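Local coordinates for hypothetical protein, IPT/TIG domain protein (Bacteroides ovatus, PDB 4HW6) that is of unknown function but, as a putative auxiliary nutrient-binding protein joining an IPT/TIG domain to a six-bladed beta-propeller, may bind carbohydrate, at residues K241-S254 and E264-I278. Numbering follows the deposited sequence. Where two conformers were deposited one is given.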
ATOM      1  N   LYS A 241      18.562 -11.796  10.259  1.00 15.75           N
ATOM      2  CA  LYS A 241      18.826 -11.067  11.485  1.00 16.31           C
ATOM      3  C   LYS A 241      17.868  -9.920  11.633  1.00 16.64           C
ATOM      4  O   LYS A 241      17.412  -9.338  10.644  1.00 14.56           O
ATOM      5  CB  LYS A 241      20.284 -10.559  11.525  1.00 15.84           C
ATOM      6  CG  LYS A 241      21.272 -11.701  11.682  1.00 18.01           C
ATOM      7  CD  LYS A 241      22.713 -11.379  11.284  1.00 21.41           C
ATOM      8  CE  LYS A 241      23.223 -10.067  11.801  1.00 23.02           C
ATOM      9  NZ  LYS A 241      24.727  -9.984  11.670  1.00 20.41           N
ATOM     10  N   ILE A 242      17.575  -9.597  12.891  1.00 14.21           N
ATOM     11  CA  ILE A 242      16.740  -8.464  13.237  1.00 13.86           C
ATOM     12  C   ILE A 242      17.605  -7.265  13.557  1.00 13.76           C
ATOM     13  O   ILE A 242      18.352  -7.261  14.530  1.00 15.06           O
ATOM     14  CB  ILE A 242      15.803  -8.763  14.433  1.00 14.90           C
ATOM     15  CG1 ILE A 242      14.912  -9.965  14.130  1.00 15.32           C
ATOM     16  CG2 ILE A 242      14.945  -7.549  14.760  1.00 13.82           C
ATOM     17  CD1 ILE A 242      14.256 -10.549  15.383  1.00 16.51           C
ATOM     18  N   TYR A 243      17.547  -6.261  12.701  1.00 13.05           N
ATOM     19  CA  TYR A 243      18.326  -5.043  12.868  1.00 12.54           C
ATOM     20  C   TYR A 243      17.502  -3.989  13.572  1.00 13.57           C
ATOM     21  O   TYR A 243      16.345  -3.755  13.221  1.00 15.50           O
ATOM     22  CB  TYR A 243      18.857  -4.525  11.515  1.00 12.02           C
ATOM     23  CG  TYR A 243      19.897  -5.447  10.863  1.00 12.36           C
ATOM     24  CD1 TYR A 243      19.517  -6.646  10.232  1.00 13.32           C
ATOM     25  CD2 TYR A 243      21.256  -5.114  10.859  1.00 12.97           C
ATOM     26  CE1 TYR A 243      20.455  -7.479   9.628  1.00 14.19           C
ATOM     27  CE2 TYR A 243      22.211  -5.956  10.266  1.00 13.52           C
ATOM     28  CZ  TYR A 243      21.794  -7.129   9.638  1.00 14.12           C
ATOM     29  OH  TYR A 243      22.725  -7.968   9.054  1.00 14.52           O
ATOM     30  N   TYR A 244      18.099  -3.344  14.582  1.00 13.23           N
ATOM     31  CA  TYR A 244      17.377  -2.371  15.380  1.00 12.97           C
ATOM     32  C   TYR A 244      18.236  -1.210  15.849  1.00 13.39           C
ATOM     33  O   TYR A 244      19.461  -1.246  15.732  1.00 13.42           O
ATOM     34  CB  TYR A 244      16.689  -3.042  16.565  1.00 14.04           C
ATOM     35  CG  TYR A 244      17.596  -3.675  17.614  1.00 12.58           C
ATOM     36  CD1 TYR A 244      18.162  -4.942  17.427  1.00 14.02           C
ATOM     37  CD2 TYR A 244      17.866  -3.020  18.811  1.00 12.64           C
ATOM     38  CE1 TYR A 244      18.951  -5.524  18.408  1.00 15.39           C
ATOM     39  CE2 TYR A 244      18.665  -3.597  19.789  1.00 14.75           C
ATOM     40  CZ  TYR A 244      19.187  -4.853  19.599  1.00 15.94           C
ATOM     41  OH  TYR A 244      19.997  -5.429  20.566  1.00 17.03           O
ATOM     42  N   THR A 245      17.560  -0.164  16.343  1.00 14.02           N
ATOM     43  CA  THR A 245      18.209   0.939  17.013  1.00 12.76           C
ATOM     44  C   THR A 245      17.639   1.094  18.422  1.00 13.04           C
ATOM     45  O   THR A 245      16.522   0.636  18.707  1.00 14.87           O
ATOM     46  CB  THR A 245      18.042   2.297  16.265  1.00 14.17           C
ATOM     47  OG1 THR A 245      16.671   2.719  16.306  1.00 14.63           O
ATOM     48  CG2 THR A 245      18.496   2.211  14.816  1.00 13.25           C
ATOM     49  N   ARG A 246      18.454   1.690  19.289  1.00 12.90           N
ATOM     50  CA  ARG A 246      18.086   2.071  20.654  1.00 13.70           C
ATOM     51  C   ARG A 246      18.368   3.548  20.894  1.00 13.77           C
ATOM     52  O   ARG A 246      19.409   4.071  20.510  1.00 13.04           O
ATOM     53  CB  ARG A 246      18.929   1.298  21.664  1.00 14.54           C
ATOM     54  CG  ARG A 246      18.667  -0.197  21.710  1.00 13.80           C
ATOM     55  CD  ARG A 246      19.604  -0.852  22.695  1.00 14.94           C
ATOM     56  NE  ARG A 246      20.987  -0.718  22.237  1.00 15.98           N
ATOM     57  CZ  ARG A 246      22.084  -0.907  22.957  1.00 18.62           C
ATOM     58  NH1 ARG A 246      22.035  -1.228  24.247  1.00 19.20           N
ATOM     59  NH2 ARG A 246      23.270  -0.753  22.375  1.00 18.22           N
ATOM     60  N   TYR A 247      17.446   4.212  21.580  1.00 14.31           N
ATOM     61  CA  TYR A 247      17.511   5.644  21.803  1.00 13.64           C
ATOM     62  C   TYR A 247      18.863   6.167  22.249  1.00 12.61           C
ATOM     63  O   TYR A 247      19.325   7.181  21.736  1.00 12.81           O
ATOM     64  CB  TYR A 247      16.414   6.047  22.793  1.00 14.12           C
ATOM     65  CG  TYR A 247      16.284   7.537  23.020  1.00 13.96           C
ATOM     66  CD1 TYR A 247      17.041   8.177  23.982  1.00 15.28           C
ATOM     67  CD2 TYR A 247      15.361   8.299  22.295  1.00 15.95           C
ATOM     68  CE1 TYR A 247      16.916   9.530  24.198  1.00 15.93           C
ATOM     69  CE2 TYR A 247      15.247   9.654  22.493  1.00 15.60           C
ATOM     70  CZ  TYR A 247      16.016  10.270  23.437  1.00 15.65           C
ATOM     71  OH  TYR A 247      15.909  11.644  23.659  1.00 17.38           O
ATOM     72  N   HIS A 248      19.504   5.489  23.204  1.00 12.29           N
ATOM     73  CA  HIS A 248      20.709   6.026  23.812  1.00 14.16           C
ATOM     74  C   HIS A 248      22.041   5.645  23.159  1.00 13.95           C
ATOM     75  O   HIS A 248      23.105   5.931  23.724  1.00 15.83           O
ATOM     76  CB  HIS A 248      20.745   5.641  25.277  1.00 15.77           C
ATOM     77  CG  HIS A 248      19.705   6.330  26.092  1.00 17.61           C
ATOM     78  ND1 HIS A 248      19.786   7.671  26.407  1.00 18.31           N
ATOM     79  CD2 HIS A 248      18.553   5.872  26.647  1.00 20.27           C
ATOM     80  CE1 HIS A 248      18.735   8.006  27.142  1.00 21.19           C
ATOM     81  NE2 HIS A 248      17.978   6.933  27.312  1.00 19.96           N
ATOM     82  N   HIS A 249      21.986   5.036  21.979  1.00 14.49           N
ATOM     83  CA  HIS A 249      23.173   4.481  21.328  1.00 13.67           C
ATOM     84  C   HIS A 249      23.150   4.890  19.834  1.00 13.82           C
ATOM     85  O   HIS A 249      22.138   4.699  19.137  1.00 14.51           O
ATOM     86  CB  HIS A 249      23.162   2.961  21.539  1.00 14.25           C
ATOM     87  CG  HIS A 249      23.221   2.594  22.987  1.00 16.99           C
ATOM     88  ND1 HIS A 249      24.400   2.609  23.693  1.00 20.16           N
ATOM     89  CD2 HIS A 249      22.240   2.343  23.888  1.00 18.85           C
ATOM     90  CE1 HIS A 249      24.148   2.307  24.963  1.00 22.31           C
ATOM     91  NE2 HIS A 249      22.844   2.148  25.106  1.00 19.08           N
ATOM     92  N   ALA A 250      24.252   5.453  19.354  1.00 13.61           N
ATOM     93  CA  ALA A 250      24.334   5.886  17.935  1.00 14.60           C
ATOM     94  C   ALA A 250      24.898   4.759  17.069  1.00 15.24           C
ATOM     95  O   ALA A 250      26.088   4.769  16.722  1.00 15.21           O
ATOM     96  CB  ALA A 250      25.212   7.129  17.803  1.00 15.83           C
HETATM   97  N   MSE A 251      24.026   3.837  16.691  1.00 13.63           N
HETATM   98  CA  MSE A 251      24.450   2.635  15.979  1.00 15.07           C
HETATM   99  C   MSE A 251      23.260   1.817  15.551  1.00 14.05           C
HETATM  100  O   MSE A 251      22.115   2.060  15.993  1.00 14.06           O
HETATM  101  CB  MSE A 251      25.365   1.776  16.887  1.00 15.84           C
HETATM  102  CG  MSE A 251      24.663   1.245  18.143  1.00 15.77           C
HETATM  103 SE   MSE A 251      25.904   0.592  19.484  0.75 15.72          SE
HETATM  104  CE  MSE A 251      26.973   2.184  19.773  1.00 18.60           C
ATOM    105  N   ILE A 252      23.522   0.871  14.643  1.00 13.36           N
ATOM    106  CA  ILE A 252      22.580  -0.179  14.359  1.00 13.70           C
ATOM    107  C   ILE A 252      23.102  -1.446  15.047  1.00 14.12           C
ATOM    108  O   ILE A 252      24.272  -1.802  14.932  1.00 15.13           O
ATOM    109  CB  ILE A 252      22.445  -0.430  12.853  1.00 14.68           C
ATOM    110  CG1 ILE A 252      21.952   0.843  12.169  1.00 15.81           C
ATOM    111  CG2 ILE A 252      21.515  -1.620  12.566  1.00 15.63           C
ATOM    112  CD1 ILE A 252      22.034   0.774  10.651  1.00 16.87           C
ATOM    113  N   SER A 253      22.182  -2.121  15.731  1.00 13.12           N
ATOM    114  CA  SER A 253      22.439  -3.368  16.406  1.00 14.28           C
ATOM    115  C   SER A 253      21.692  -4.480  15.685  1.00 13.43           C
ATOM    116  O   SER A 253      20.788  -4.209  14.865  1.00 12.55           O
ATOM    117  CB  SER A 253      21.948  -3.290  17.868  1.00 15.61           C
ATOM    118  OG  SER A 253      22.564  -2.209  18.593  1.00 15.35           O
ATOM    119  N   SER A 254      21.993  -5.726  16.027  1.00 14.44           N
ATOM    120  CA  SER A 254      21.181  -6.842  15.548  1.00 14.03           C
ATOM    121  C   SER A 254      21.062  -7.974  16.541  1.00 16.13           C
ATOM    122  O   SER A 254      21.924  -8.168  17.413  1.00 15.08           O
ATOM    123  CB  SER A 254      21.740  -7.439  14.247  1.00 15.02           C
ATOM    124  OG  SER A 254      22.959  -8.116  14.480  1.00 16.38           O
ATOM    125  N   GLU A 264      26.071  -5.766  19.099  1.00 17.97           N
ATOM    126  CA  GLU A 264      25.675  -4.453  19.574  1.00 18.19           C
ATOM    127  C   GLU A 264      25.925  -3.370  18.527  1.00 17.10           C
ATOM    128  O   GLU A 264      25.097  -2.492  18.340  1.00 18.30           O
ATOM    129  CB  GLU A 264      26.398  -4.104  20.880  1.00 20.07           C
ATOM    130  CG  GLU A 264      25.880  -2.818  21.476  1.00 19.85           C
ATOM    131  CD  GLU A 264      26.353  -2.535  22.887  1.00 26.79           C
ATOM    132  OE1 GLU A 264      27.229  -3.272  23.393  1.00 25.92           O
ATOM    133  OE2 GLU A 264      25.861  -1.532  23.472  1.00 25.12           O
ATOM    134  N   GLU A 265      27.087  -3.405  17.878  1.00 17.11           N
ATOM    135  CA  GLU A 265      27.452  -2.378  16.924  1.00 18.17           C
ATOM    136  C   GLU A 265      27.695  -2.990  15.544  1.00 17.50           C
ATOM    137  O   GLU A 265      28.843  -3.283  15.182  1.00 17.32           O
ATOM    138  CB  GLU A 265      28.704  -1.663  17.431  1.00 22.45           C
ATOM    139  CG  GLU A 265      29.010  -0.368  16.692  1.00 24.57           C
ATOM    140  CD  GLU A 265      30.272   0.288  17.212  1.00 34.24           C
ATOM    141  OE1 GLU A 265      30.320   0.625  18.411  1.00 35.00           O
ATOM    142  OE2 GLU A 265      31.210   0.473  16.421  1.00 37.98           O
ATOM    143  N   GLU A 266      26.623  -3.200  14.775  1.00 16.80           N
ATOM    144  CA  GLU A 266      26.775  -3.582  13.354  1.00 16.36           C
ATOM    145  C   GLU A 266      27.495  -2.447  12.635  1.00 18.00           C
ATOM    146  O   GLU A 266      28.410  -2.694  11.858  1.00 19.98           O
ATOM    147  CB  GLU A 266      25.431  -3.873  12.685  1.00 15.86           C
ATOM    148  CG  GLU A 266      24.758  -5.167  13.158  1.00 17.92           C
ATOM    149  CD  GLU A 266      25.294  -6.409  12.476  1.00 19.95           C
ATOM    150  OE1 GLU A 266      26.194  -6.287  11.609  1.00 21.41           O
ATOM    151  OE2 GLU A 266      24.809  -7.530  12.796  1.00 20.07           O
ATOM    152  N   VAL A 267      27.081  -1.208  12.902  1.00 17.83           N
ATOM    153  CA  VAL A 267      27.776  -0.024  12.389  1.00 16.44           C
ATOM    154  C   VAL A 267      27.410   1.181  13.225  1.00 15.44           C
ATOM    155  O   VAL A 267      26.315   1.236  13.775  1.00 14.62           O
ATOM    156  CB  VAL A 267      27.427   0.214  10.887  1.00 18.00           C
ATOM    157  CG1 VAL A 267      26.008   0.729  10.710  1.00 16.58           C
ATOM    158  CG2 VAL A 267      28.456   1.131  10.219  1.00 16.88           C
HETATM  159  N   MSE A 268      28.317   2.150  13.329  1.00 16.88           N
HETATM  160  CA  MSE A 268      27.996   3.421  13.990  0.50 17.05           C
HETATM  161  C   MSE A 268      27.059   4.234  13.108  1.00 17.94           C
HETATM  162  O   MSE A 268      27.111   4.160  11.876  1.00 17.72           O
HETATM  163  CB  MSE A 268      29.253   4.258  14.251  0.50 19.02           C
HETATM  164  CG  MSE A 268      30.219   3.652  15.246  0.50 20.91           C
HETATM  165 SE   MSE A 268      29.425   3.366  16.994  0.38 21.94          SE
HETATM  166  CE  MSE A 268      28.745   5.132  17.493  0.50 24.51           C
HETATM  167  N   MSE A 269      26.217   5.031  13.753  1.00 16.43           N
HETATM  168  CA  MSE A 269      25.393   6.023  13.080  1.00 16.60           C
HETATM  169  C   MSE A 269      25.816   7.404  13.552  1.00 16.65           C
HETATM  170  O   MSE A 269      26.475   7.566  14.584  1.00 15.29           O
HETATM  171  CB  MSE A 269      23.900   5.791  13.362  1.00 16.16           C
HETATM  172  CG  MSE A 269      23.294   4.665  12.547  1.00 19.17           C
HETATM  173 SE   MSE A 269      21.397   4.399  12.964  0.75 14.23          SE
HETATM  174  CE  MSE A 269      20.791   6.163  12.379  1.00 17.59           C
ATOM    175  N   ASP A 270      25.442   8.416  12.786  1.00 15.62           N
ATOM    176  CA  ASP A 270      25.854   9.770  13.095  1.00 16.90           C
ATOM    177  C   ASP A 270      24.873  10.500  14.034  1.00 15.44           C
ATOM    178  O   ASP A 270      25.112  11.646  14.406  1.00 16.36           O
ATOM    179  CB  ASP A 270      26.084  10.569  11.797  1.00 16.51           C
ATOM    180  CG  ASP A 270      24.808  10.810  11.001  1.00 18.83           C
ATOM    181  OD1 ASP A 270      23.678  10.481  11.435  1.00 17.20           O
ATOM    182  OD2 ASP A 270      24.946  11.356   9.891  1.00 17.32           O
ATOM    183  N   THR A 271      23.792   9.816  14.407  1.00 15.00           N
ATOM    184  CA  THR A 271      22.690  10.385  15.199  1.00 14.77           C
ATOM    185  C   THR A 271      22.126   9.325  16.132  1.00 15.67           C
ATOM    186  O   THR A 271      22.037   8.160  15.785  1.00 14.42           O
ATOM    187  CB  THR A 271      21.574  10.880  14.245  1.00 15.48           C
ATOM    188  OG1 THR A 271      22.147  11.799  13.311  1.00 17.25           O
ATOM    189  CG2 THR A 271      20.402  11.585  14.982  1.00 15.02           C
ATOM    190  N   LYS A 272      21.750   9.749  17.328  1.00 15.39           N
ATOM    191  CA  LYS A 272      20.987   8.904  18.249  1.00 14.53           C
ATOM    192  C   LYS A 272      19.903   9.775  18.854  1.00 16.47           C
ATOM    193  O   LYS A 272      19.726  10.932  18.465  1.00 14.53           O
ATOM    194  CB  LYS A 272      21.891   8.333  19.341  1.00 15.38           C
ATOM    195  CG  LYS A 272      22.573   9.371  20.225  1.00 18.82           C
ATOM    196  CD  LYS A 272      23.366   8.728  21.354  1.00 23.18           C
ATOM    197  CE  LYS A 272      24.068   9.778  22.197  1.00 29.96           C
ATOM    198  NZ  LYS A 272      24.705   9.145  23.376  1.00 34.57           N
ATOM    199  N   GLY A 273      19.170   9.235  19.808  1.00 16.54           N
ATOM    200  CA  GLY A 273      18.223  10.055  20.569  1.00 17.80           C
ATOM    201  C   GLY A 273      16.999  10.449  19.773  1.00 17.05           C
ATOM    202  O   GLY A 273      16.425  11.519  19.977  1.00 18.64           O
ATOM    203  N   SER A 274      16.562   9.575  18.878  1.00 16.74           N
ATOM    204  CA  SER A 274      15.524   9.916  17.919  1.00 17.09           C
ATOM    205  C   SER A 274      14.902   8.619  17.403  1.00 16.67           C
ATOM    206  O   SER A 274      15.413   7.525  17.677  1.00 17.51           O
ATOM    207  CB  SER A 274      16.152  10.726  16.745  1.00 20.50           C
ATOM    208  OG  SER A 274      15.167  11.406  15.982  1.00 24.31           O
ATOM    209  N   ASN A 275      13.791   8.730  16.689  1.00 15.47           N
ATOM    210  CA  ASN A 275      13.134   7.571  16.144  1.00 16.00           C
ATOM    211  C   ASN A 275      13.755   7.282  14.781  1.00 14.65           C
ATOM    212  O   ASN A 275      14.000   8.214  13.993  1.00 13.77           O
ATOM    213  CB  ASN A 275      11.635   7.846  15.940  1.00 18.91           C
ATOM    214  CG  ASN A 275      10.816   7.707  17.207  1.00 30.55           C
ATOM    215  OD1 ASN A 275      11.345   7.490  18.291  1.00 35.39           O
ATOM    216  ND2 ASN A 275       9.505   7.846  17.070  1.00 35.51           N
ATOM    217  N   PHE A 276      13.963   6.004  14.488  1.00 13.15           N
ATOM    218  CA  PHE A 276      14.407   5.575  13.169  1.00 12.96           C
ATOM    219  C   PHE A 276      13.513   4.432  12.735  1.00 16.06           C
ATOM    220  O   PHE A 276      12.968   3.716  13.563  1.00 15.18           O
ATOM    221  CB  PHE A 276      15.879   5.110  13.201  1.00 13.73           C
ATOM    222  CG  PHE A 276      16.821   6.171  13.676  1.00 13.22           C
ATOM    223  CD1 PHE A 276      17.209   7.196  12.825  1.00 14.70           C
ATOM    224  CD2 PHE A 276      17.284   6.185  14.990  1.00 15.78           C
ATOM    225  CE1 PHE A 276      18.034   8.215  13.279  1.00 15.85           C
ATOM    226  CE2 PHE A 276      18.119   7.184  15.430  1.00 15.59           C
ATOM    227  CZ  PHE A 276      18.503   8.204  14.571  1.00 16.46           C
ATOM    228  N   HIS A 277      13.407   4.257  11.432  1.00 14.10           N
ATOM    229  CA  HIS A 277      12.728   3.106  10.855  1.00 15.00           C
ATOM    230  C   HIS A 277      13.600   2.590   9.745  1.00 14.03           C
ATOM    231  O   HIS A 277      13.895   3.310   8.791  1.00 14.74           O
ATOM    232  CB  HIS A 277      11.367   3.493  10.304  1.00 15.16           C
ATOM    233  CG  HIS A 277      10.567   2.327   9.821  1.00 17.07           C
ATOM    234  ND1 HIS A 277      10.135   1.323  10.661  1.00 20.84           N
ATOM    235  CD2 HIS A 277      10.154   1.987   8.578  1.00 17.17           C
ATOM    236  CE1 HIS A 277       9.487   0.416   9.950  1.00 20.94           C
ATOM    237  NE2 HIS A 277       9.487   0.796   8.681  1.00 16.24           N
ATOM    238  N   ILE A 278      13.991   1.332   9.867  1.00 12.10           N
ATOM    239  CA  ILE A 278      14.874   0.685   8.898  1.00 12.41           C
ATOM    240  C   ILE A 278      14.051  -0.245   8.023  1.00 12.66           C
ATOM    241  O   ILE A 278      13.208  -0.978   8.523  1.00 13.68           O
ATOM    242  CB  ILE A 278      15.997  -0.074   9.620  1.00 12.84           C
ATOM    243  CG1 ILE A 278      16.882   0.906  10.413  1.00 15.00           C
ATOM    244  CG2 ILE A 278      16.893  -0.821   8.604  1.00 12.98           C
ATOM    245  CD1 ILE A 278      17.871   0.237  11.351  1.00 17.18           C
TER
HETATM  246  O   HOH W   1      16.818   4.990  18.244  1.00 19.45           O
HETATM  247  O   HOH W   2      24.520  -1.211  25.843  1.00 40.48           O
HETATM  248  O   HOH W   3      15.997  13.263  21.650  0.50 14.11           O
HETATM  249  O   HOH W   4      21.314   5.496  16.130  1.00 14.88           O
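Met251 and Met268 form an antiparallel non-hydrogen-bonded pair, their CA atoms 4.1 Å apart, and Ile252 and Val267 a hydrogen-bonded pair. Glu266 and Val267 both face Ile252, which defines a classic beta bulge: Ile252 N donates to Val267 O at 2.9 Å while Ile252 O accepts from Glu266 N at 2.7 Å. Further on, 272-274 passes the Arg246-His249 type I turn, where Gly273 N bonds Tyr247 O and Gly273 CA sits 3.6 Å from the centroid of the Tyr247 ring, 12° off its normal, a CH-pi contact. The bend at chi2 (-82°) turns the Glu266 carboxylate across to Ser254 and Lys241; its OE2 takes Lys241 NZ on the syn lone pair at 2.7 Å and Ser254 OG on the anti one at 2.6 Å. At the other charged site, Arg246 NH2 meets Glu264 OE2 at 2.9 Å, nearly in the guanidinium plane, with His249 over one guanidinium face. Inside, Ile252 CG1 touches Met269 SE (3.7 Å), and Thr245 CG2 meets Ile278 CD1; strand 286-291 closes over Ile252 and Met269. The contact joins polar grips at two carboxylates to a buried apolar patch where consecutive propeller sheets meet, and the two donors on Glu266 OE2 would favour its ionised form.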